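PDB 2V1O: cytosolic acyl coenzyme A thioester hydrolase from Mus musculus, which hydrolyses fatty acyl-CoAs, preferably palmitoyl-CoA, to free fatty acid and coenzyme A, this chain being the N-terminal one of its two hotdog domains. Local coordinates for residues 20-25 and 66-71; 72-77 and 82-87; 109-112 and 116-119. One frame throughout, in Å; residues are numbered along the deposited sequence.

Contact 1. Residues 20-25 and 66-71; sequences GTILKM and EVAHVS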
# COMPACT_ATOMS: atom_id res chain seq x y z
N GLY A 20 -2.48 -3.32 -15.42
CA GLY A 20 -1.74 -4.03 -14.38
C GLY A 20 -2.56 -4.27 -13.12
O GLY A 20 -2.43 -5.32 -12.48
N THR A 21 -3.41 -3.30 -12.77
CA THR A 21 -4.30 -3.39 -11.60
C THR A 21 -5.25 -4.59 -11.73
O THR A 21 -5.42 -5.38 -10.80
CB THR A 21 -5.13 -2.09 -11.45
OG1 THR A 21 -4.23 -0.99 -11.25
CG2 THR A 21 -6.11 -2.19 -10.27
N ILE A 22 -5.87 -4.69 -12.91
CA ILE A 22 -6.80 -5.76 -13.23
C ILE A 22 -6.09 -7.12 -13.34
O ILE A 22 -6.58 -8.14 -12.85
CB ILE A 22 -7.62 -5.42 -14.50
CG1 ILE A 22 -8.40 -4.10 -14.30
CG2 ILE A 22 -8.57 -6.58 -14.90
CD1 ILE A 22 -9.39 -4.07 -13.12
N LEU A 23 -4.91 -7.13 -13.96
CA LEU A 23 -4.11 -8.35 -14.04
C LEU A 23 -3.82 -8.91 -12.65
O LEU A 23 -3.93 -10.12 -12.42
CB LEU A 23 -2.81 -8.11 -14.82
CG LEU A 23 -2.94 -7.95 -16.34
CD1 LEU A 23 -1.62 -7.51 -16.94
CD2 LEU A 23 -3.45 -9.23 -17.01
N LYS A 24 -3.45 -8.02 -11.74
CA LYS A 24 -3.22 -8.40 -10.35
C LYS A 24 -4.47 -9.05 -9.72
O LYS A 24 -4.36 -10.10 -9.07
CB LYS A 24 -2.73 -7.21 -9.54
CG LYS A 24 -2.39 -7.56 -8.10
CD LYS A 24 -1.45 -6.52 -7.50
CE LYS A 24 -1.83 -6.17 -6.07
NZ LYS A 24 -1.65 -7.30 -5.10
N MET A 25 -5.64 -8.44 -9.91
CA MET A 25 -6.89 -8.97 -9.33
C MET A 25 -7.24 -10.32 -9.94
O MET A 25 -7.71 -11.22 -9.25
CB MET A 25 -8.05 -8.00 -9.56
CG MET A 25 -7.96 -6.65 -8.83
SD MET A 25 -9.55 -5.77 -8.94
CE MET A 25 -9.97 -6.12 -10.64
N GLU A 66 -15.65 3.02 -10.05
CA GLU A 66 -16.39 1.83 -10.50
C GLU A 66 -15.94 0.61 -9.70
O GLU A 66 -14.84 0.61 -9.12
CB GLU A 66 -16.23 1.63 -12.02
CG GLU A 66 -16.85 2.79 -12.80
CD GLU A 66 -16.77 2.64 -14.31
OE1 GLU A 66 -15.84 1.97 -14.83
OE2 GLU A 66 -17.65 3.23 -14.98
N VAL A 67 -16.80 -0.40 -9.64
CA VAL A 67 -16.52 -1.61 -8.88
C VAL A 67 -16.09 -2.71 -9.85
O VAL A 67 -16.83 -3.05 -10.77
CB VAL A 67 -17.75 -2.11 -8.06
CG1 VAL A 67 -17.45 -3.48 -7.43
CG2 VAL A 67 -18.16 -1.07 -7.00
N ALA A 68 -14.89 -3.23 -9.62
CA ALA A 68 -14.39 -4.38 -10.35
C ALA A 68 -14.93 -5.66 -9.71
O ALA A 68 -14.74 -5.90 -8.52
CB ALA A 68 -12.88 -4.38 -10.31
N HIS A 69 -15.64 -6.46 -10.50
CA HIS A 69 -16.14 -7.77 -10.07
C HIS A 69 -15.27 -8.83 -10.71
O HIS A 69 -15.17 -8.87 -11.93
CB HIS A 69 -17.59 -7.97 -10.54
CG HIS A 69 -18.61 -7.20 -9.76
ND1 HIS A 69 -18.86 -5.86 -9.99
CD2 HIS A 69 -19.49 -7.59 -8.81
CE1 HIS A 69 -19.82 -5.45 -9.18
NE2 HIS A 69 -20.22 -6.48 -8.46
N VAL A 70 -14.66 -9.69 -9.90
CA VAL A 70 -13.78 -10.75 -10.42
C VAL A 70 -14.30 -12.12 -10.00
O VAL A 70 -14.53 -12.38 -8.81
CB VAL A 70 -12.30 -10.55 -9.98
CG1 VAL A 70 -11.42 -11.67 -10.54
CG2 VAL A 70 -11.78 -9.20 -10.44
N SER A 71 -14.51 -12.99 -10.98
CA SER A 71 -15.05 -14.32 -10.73
C SER A 71 -14.22 -15.37 -11.45
O SER A 71 -13.79 -15.17 -12.58
CB SER A 71 -16.52 -14.38 -11.14
OG SER A 71 -16.68 -14.17 -12.53
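M25 reaches from helix 20-25 to A68 and V70 on strand 67-71, and almost all of the contact hangs on this one side chain. Its CB already faces the strand and comes to 4.0 Å from V70 CG2. CG stands anti to the carbonyl carbon (chi1 -67°), and an extended chi2 carries SD outward to 3.9 Å from A68 CB. The chain then bends at chi3 (-42°), which turns the terminal methyl against both strand residues. There CE lies 3.4 Å from A68 CB, a close approach for two methyl carbons, and 3.6 Å from V70 CG2. On V70 the touching branch is CG2, which stands anti to the carbonyl carbon and beside the backbone N. I22, one turn earlier, adds a looser touch, with CD1 4.5 Å from A68 CB. No hydrogen bond links the segments; the evidence is of purely apolar packing among buried residues.

The segment axes approach to 10.1 Å at a signed crossing angle of -36°, a separation bridged by side chains alone. This is helix-on-sheet packing of the hotdog fold, in which the long helix 19-38 lies against the curved antiparallel sheet. I22 also touches a bound coenzyme A and packs on F58, M62 and V88, so the helix face that meets the strand continues into a ligand pocket. Strand 67-77 is paired with strand 2-5 and strand 82-91, while the helix meets a second subunit through L23, which packs on L23 of that subunit.

Contact 2. Residues 72-77 and 82-87; sequences AEITYT and VEVQVH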
# COMPACT_ATOMS: atom_id res chain seq x y z
N ALA A 72 -13.99 -16.50 -10.78
CA ALA A 72 -13.11 -17.54 -11.28
C ALA A 72 -13.79 -18.90 -11.27
O ALA A 72 -14.66 -19.18 -10.43
CB ALA A 72 -11.85 -17.60 -10.45
N GLU A 73 -13.37 -19.75 -12.19
CA GLU A 73 -13.88 -21.11 -12.27
C GLU A 73 -12.76 -22.03 -12.75
O GLU A 73 -12.05 -21.70 -13.69
CB GLU A 73 -15.07 -21.17 -13.24
CG GLU A 73 -15.55 -22.58 -13.57
CD GLU A 73 -16.80 -22.62 -14.44
OE1 GLU A 73 -17.02 -21.71 -15.26
OE2 GLU A 73 -17.56 -23.60 -14.29
N ILE A 74 -12.60 -23.17 -12.08
CA ILE A 74 -11.67 -24.20 -12.54
C ILE A 74 -12.37 -24.96 -13.67
O ILE A 74 -13.42 -25.56 -13.46
CB ILE A 74 -11.24 -25.18 -11.42
CG1 ILE A 74 -10.47 -24.44 -10.32
CG2 ILE A 74 -10.39 -26.34 -12.02
CD1 ILE A 74 -10.31 -25.26 -9.02
N THR A 75 -11.76 -24.93 -14.85
CA THR A 75 -12.39 -25.47 -16.05
C THR A 75 -11.72 -26.76 -16.52
O THR A 75 -12.30 -27.51 -17.32
CB THR A 75 -12.42 -24.42 -17.16
OG1 THR A 75 -11.11 -23.87 -17.34
CG2 THR A 75 -13.39 -23.30 -16.78
N TYR A 76 -10.51 -27.02 -16.03
CA TYR A 76 -9.80 -28.26 -16.34
C TYR A 76 -8.72 -28.56 -15.30
O TYR A 76 -8.15 -27.65 -14.69
CB TYR A 76 -9.16 -28.20 -17.75
CG TYR A 76 -8.59 -29.52 -18.21
CD1 TYR A 76 -9.43 -30.57 -18.61
CD2 TYR A 76 -7.21 -29.75 -18.21
CE1 TYR A 76 -8.92 -31.79 -19.01
CE2 TYR A 76 -6.69 -30.97 -18.61
CZ TYR A 76 -7.55 -31.98 -19.01
OH TYR A 76 -7.05 -33.19 -19.40
N THR A 77 -8.47 -29.85 -15.09
CA THR A 77 -7.28 -30.29 -14.36
C THR A 77 -6.55 -31.40 -15.12
O THR A 77 -7.19 -32.32 -15.65
CB THR A 77 -7.60 -30.76 -12.90
OG1 THR A 77 -8.46 -31.91 -12.93
CG2 THR A 77 -8.23 -29.63 -12.06
N VAL A 82 -3.73 -26.95 -13.17
CA VAL A 82 -5.10 -26.48 -13.03
C VAL A 82 -5.33 -25.34 -14.02
O VAL A 82 -4.56 -24.38 -14.05
CB VAL A 82 -5.37 -25.92 -11.60
CG1 VAL A 82 -6.84 -25.43 -11.44
CG2 VAL A 82 -5.02 -26.96 -10.53
N GLU A 83 -6.39 -25.45 -14.82
CA GLU A 83 -6.79 -24.36 -15.70
C GLU A 83 -7.91 -23.57 -15.04
O GLU A 83 -8.90 -24.16 -14.57
CB GLU A 83 -7.24 -24.89 -17.06
CG GLU A 83 -7.53 -23.80 -18.08
CD GLU A 83 -8.36 -24.29 -19.26
OE1 GLU A 83 -9.40 -24.94 -19.01
OE2 GLU A 83 -7.97 -24.04 -20.41
N VAL A 84 -7.75 -22.25 -14.98
CA VAL A 84 -8.74 -21.37 -14.36
C VAL A 84 -9.16 -20.30 -15.35
O VAL A 84 -8.32 -19.64 -15.97
CB VAL A 84 -8.18 -20.68 -13.06
CG1 VAL A 84 -9.25 -19.78 -12.42
CG2 VAL A 84 -7.64 -21.72 -12.04
N GLN A 85 -10.47 -20.14 -15.51
CA GLN A 85 -11.03 -19.06 -16.31
C GLN A 85 -11.51 -17.96 -15.38
O GLN A 85 -12.22 -18.23 -14.41
CB GLN A 85 -12.18 -19.55 -17.18
CG GLN A 85 -11.75 -20.49 -18.29
CD GLN A 85 -12.90 -20.93 -19.17
OE1 GLN A 85 -14.04 -20.46 -19.03
NE2 GLN A 85 -12.61 -21.84 -20.10
N VAL A 86 -11.10 -16.74 -15.68
CA VAL A 86 -11.44 -15.59 -14.84
C VAL A 86 -12.20 -14.55 -15.66
O VAL A 86 -11.79 -14.22 -16.78
CB VAL A 86 -10.18 -14.95 -14.22
CG1 VAL A 86 -10.55 -13.70 -13.37
CG2 VAL A 86 -9.43 -15.98 -13.37
N HIS A 87 -13.30 -14.05 -15.10
CA HIS A 87 -14.10 -12.98 -15.73
C HIS A 87 -14.01 -11.72 -14.89
O HIS A 87 -14.22 -11.77 -13.68
CB HIS A 87 -15.58 -13.36 -15.87
CG HIS A 87 -15.86 -14.32 -16.98
ND1 HIS A 87 -15.36 -15.61 -16.99
CD2 HIS A 87 -16.60 -14.20 -18.11
CE1 HIS A 87 -15.77 -16.23 -18.08
NE2 HIS A 87 -16.52 -15.40 -18.77
O HOH W 1 -15.80 -19.56 -16.68
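A classic beta bulge interrupts the antiparallel hairpin formed by strands 67-77 and 82-91 of the hotdog sheet. Before it, E73 and Q85 make a hydrogen-bonded pair: E73 N donates to Q85 O, and Q85 N to E73 O, each at 2.9 Å. The register then slips by one residue, so that T75 and Y76 both face E83. T75 N gives its hydrogen to E83 O, whereas E83 N donates to Y76 O at 2.8 Å with an N-H...O angle of 169°.

On the face carrying A72, I74 and T77, the packing is apolar. I74 CG2 lies 3.7 Å from V82 CG1, and A72 CB is 3.9 Å from V84 CG1. Helix 19-38 adjoins this face, with H37 against I74 and I33 against V84.

The other face is polar. T75 CG2 rests 3.4 Å from Q85 CD, the two side chains crossing at about a right angle. Water 1 lies between E73 OE1 and Q85 OE1, within bonding reach of both. E83 has a second partner in R139 of helix 130-146, a salt bridge to OE2 that probably stabilises its negative charge. With chi1 at 51°, T75 holds its hydroxyl between the backbone N and the carbonyl carbon, from where OG1 donates to E83 OE1 at 2.6 Å, arriving 44° out of the carboxylate plane.

Contact 3. Residues 109-112 and 116-119; sequences VPLS and VDKV. With COA (coenzyme A), chain G.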
# COMPACT_ATOMS: atom_id res chain seq x y z
N VAL A 109 0.21 -24.57 -11.07
CA VAL A 109 0.83 -25.83 -10.70
C VAL A 109 1.02 -25.84 -9.17
O VAL A 109 1.59 -24.89 -8.63
CB VAL A 109 2.18 -26.02 -11.44
CG1 VAL A 109 2.88 -27.30 -10.99
CG2 VAL A 109 1.98 -26.01 -12.97
N PRO A 110 0.54 -26.88 -8.48
CA PRO A 110 0.73 -26.91 -7.02
C PRO A 110 2.15 -27.28 -6.62
O PRO A 110 2.70 -28.28 -7.11
CB PRO A 110 -0.26 -27.98 -6.55
CG PRO A 110 -0.42 -28.91 -7.72
CD PRO A 110 -0.20 -28.07 -8.97
N LEU A 111 2.73 -26.48 -5.74
CA LEU A 111 4.06 -26.74 -5.20
C LEU A 111 3.98 -26.98 -3.70
O LEU A 111 3.34 -26.21 -2.98
CB LEU A 111 5.00 -25.57 -5.49
CG LEU A 111 5.19 -25.17 -6.96
CD1 LEU A 111 6.13 -23.98 -7.08
CD2 LEU A 111 5.69 -26.35 -7.79
N SER A 112 4.61 -28.06 -3.26
CA SER A 112 4.66 -28.41 -1.84
C SER A 112 5.21 -27.27 -0.98
O SER A 112 6.16 -26.57 -1.38
CB SER A 112 5.51 -29.67 -1.64
OG SER A 112 5.63 -30.00 -0.27
N VAL A 116 10.60 -27.86 -1.29
CA VAL A 116 10.62 -26.72 -2.20
C VAL A 116 10.68 -27.12 -3.68
O VAL A 116 11.49 -27.96 -4.09
CB VAL A 116 11.69 -25.62 -1.85
CG1 VAL A 116 11.96 -25.55 -0.34
CG2 VAL A 116 12.96 -25.79 -2.65
N ASP A 117 9.80 -26.49 -4.45
CA ASP A 117 9.62 -26.75 -5.88
C ASP A 117 9.17 -28.18 -6.22
O ASP A 117 9.26 -28.60 -7.38
CB ASP A 117 10.88 -26.36 -6.68
CG ASP A 117 11.13 -24.85 -6.69
OD1 ASP A 117 10.16 -24.07 -6.66
OD2 ASP A 117 12.32 -24.45 -6.75
N LYS A 118 8.66 -28.91 -5.23
CA LYS A 118 8.05 -30.22 -5.48
C LYS A 118 6.66 -30.04 -6.07
O LYS A 118 5.76 -29.51 -5.41
CB LYS A 118 7.96 -31.08 -4.21
CG LYS A 118 7.46 -32.49 -4.49
CD LYS A 118 7.06 -33.23 -3.23
CE LYS A 118 6.66 -34.67 -3.54
NZ LYS A 118 6.21 -35.39 -2.31
N VAL A 119 6.50 -30.50 -7.30
CA VAL A 119 5.23 -30.45 -8.02
C VAL A 119 4.34 -31.60 -7.56
O VAL A 119 4.78 -32.77 -7.50
CB VAL A 119 5.47 -30.54 -9.55
CG1 VAL A 119 4.15 -30.74 -10.31
CG2 VAL A 119 6.20 -29.30 -10.05
N1A COA G . 2.09 -23.56 -18.41
C2A COA G . 1.21 -24.58 -18.12
N3A COA G . 1.67 -25.72 -17.50
C4A COA G . 2.99 -25.81 -17.18
C5A COA G . 3.89 -24.80 -17.45
C6A COA G . 3.43 -23.65 -18.08
N6A COA G . 4.26 -22.66 -18.39
N7A COA G . 5.12 -25.19 -17.02
C8A COA G . 5.00 -26.42 -16.48
N9A COA G . 3.70 -26.81 -16.57
C1B COA G . 3.07 -28.00 -15.99
C2B COA G . 3.39 -29.26 -16.78
O2B COA G . 2.59 -29.36 -17.93
C3B COA G . 3.15 -30.32 -15.72
O3B COA G . 1.79 -30.70 -15.65
P3B COA G . 1.26 -32.09 -16.26
O7A COA G . 1.37 -31.99 -17.75
O8A COA G . 2.14 -33.21 -15.75
O9A COA G . -0.18 -32.29 -15.85
C4B COA G . 3.51 -29.62 -14.42
O4B COA G . 3.56 -28.23 -14.69
C5B COA G . 4.84 -30.08 -13.84
O5B COA G . 5.85 -30.09 -14.83
P1A COA G . 7.37 -30.36 -14.38
O1A COA G . 7.39 -31.44 -13.33
O2A COA G . 8.17 -30.69 -15.62
O3A COA G . 7.89 -28.99 -13.72
P2A COA G . 8.60 -27.79 -14.52
O4A COA G . 8.04 -27.61 -15.91
O5A COA G . 10.11 -27.94 -14.52
O6A COA G . 8.23 -26.54 -13.59
CBP COA G . 6.84 -24.83 -12.65
CCP COA G . 6.90 -26.05 -13.56
CDP COA G . 5.49 -24.13 -12.86
CEP COA G . 6.90 -25.35 -11.21
CAP COA G . 8.02 -23.90 -12.97
OAP COA G . 7.98 -23.49 -14.33
C9P COA G . 8.07 -22.69 -12.08
O9P COA G . 8.53 -22.82 -10.76
N8P COA G . 7.69 -21.53 -12.60
C7P COA G . 7.51 -20.33 -11.79
C6P COA G . 6.19 -20.35 -11.03
C5P COA G . 6.06 -19.06 -10.24
O5P COA G . 6.77 -18.89 -9.24
N4P COA G . 5.16 -18.19 -10.69
C3P COA G . 5.20 -16.76 -10.37
C2P COA G . 6.45 -16.04 -10.91
S1P COA G . 6.37 -14.33 -10.33
O HOH W 2 7.69 -25.14 -3.26
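V109 and L111, near the end of the strand of the hotdog sheet that comes last along the chain, join V119 of the following loop in lining a coenzyme A pocket. A single beta bridge, L111 with V119, ties the two backbones together. Its hydrogen bond runs from S112 N to K118 O, 2.8 Å long and nearly straight at 167°, with the donor in the carbonyl plane. CA-H...O contacts flank it, from L111 CA to K118 O and from V119 CA to P110 O.

Apolar contacts centre on the forked V119: CG1 meets V109 CG1 at 3.7 Å, while CG2 meets L111 CD2 at 3.8 Å.

Polar links also join the two segments. Water 2 donates to S112 O and accepts from D117 N, and E44, outside both, holds S112 OG by a hydrogen bond and K118 NZ by a salt bridge.

Against the ligand, the same three residues present methyls. L111 CD2 is 3.8 Å from CEP, a methyl of the pantetheine arm, and V119 CG1 is 3.7 Å from C5B. At the ribose, with V109 CG1 anti to the backbone N (chi1 176°), V109 CG2 is turned anti to the carbonyl carbon and lies 3.2 Å from the ring oxygen O4B.

Overall arrangement
The three contacts follow one another along the chain, each closing before the next opens, and all reach one antiparallel sheet. Contacts 1 and 2 have centres 16 Å apart and share strand 67-77. They meet directly where S71 O and H87 N, 2.8 Å apart, form a probable hydrogen bond. Contact 3 begins on strand 98-112, the sheet neighbour of strand 82-91; its centre is 19 Å from that of contact 2, with nearest atoms about 5 Å apart. Contacts 1 and 3, 27 Å between centres, lie on opposite sides of the chain's centre; contact 1 through I22 and contact 3 through V109, L111 and V119 touch a coenzyme A. The sheet thus spans two separate ligand sites, with the hairpin of contact 2 between.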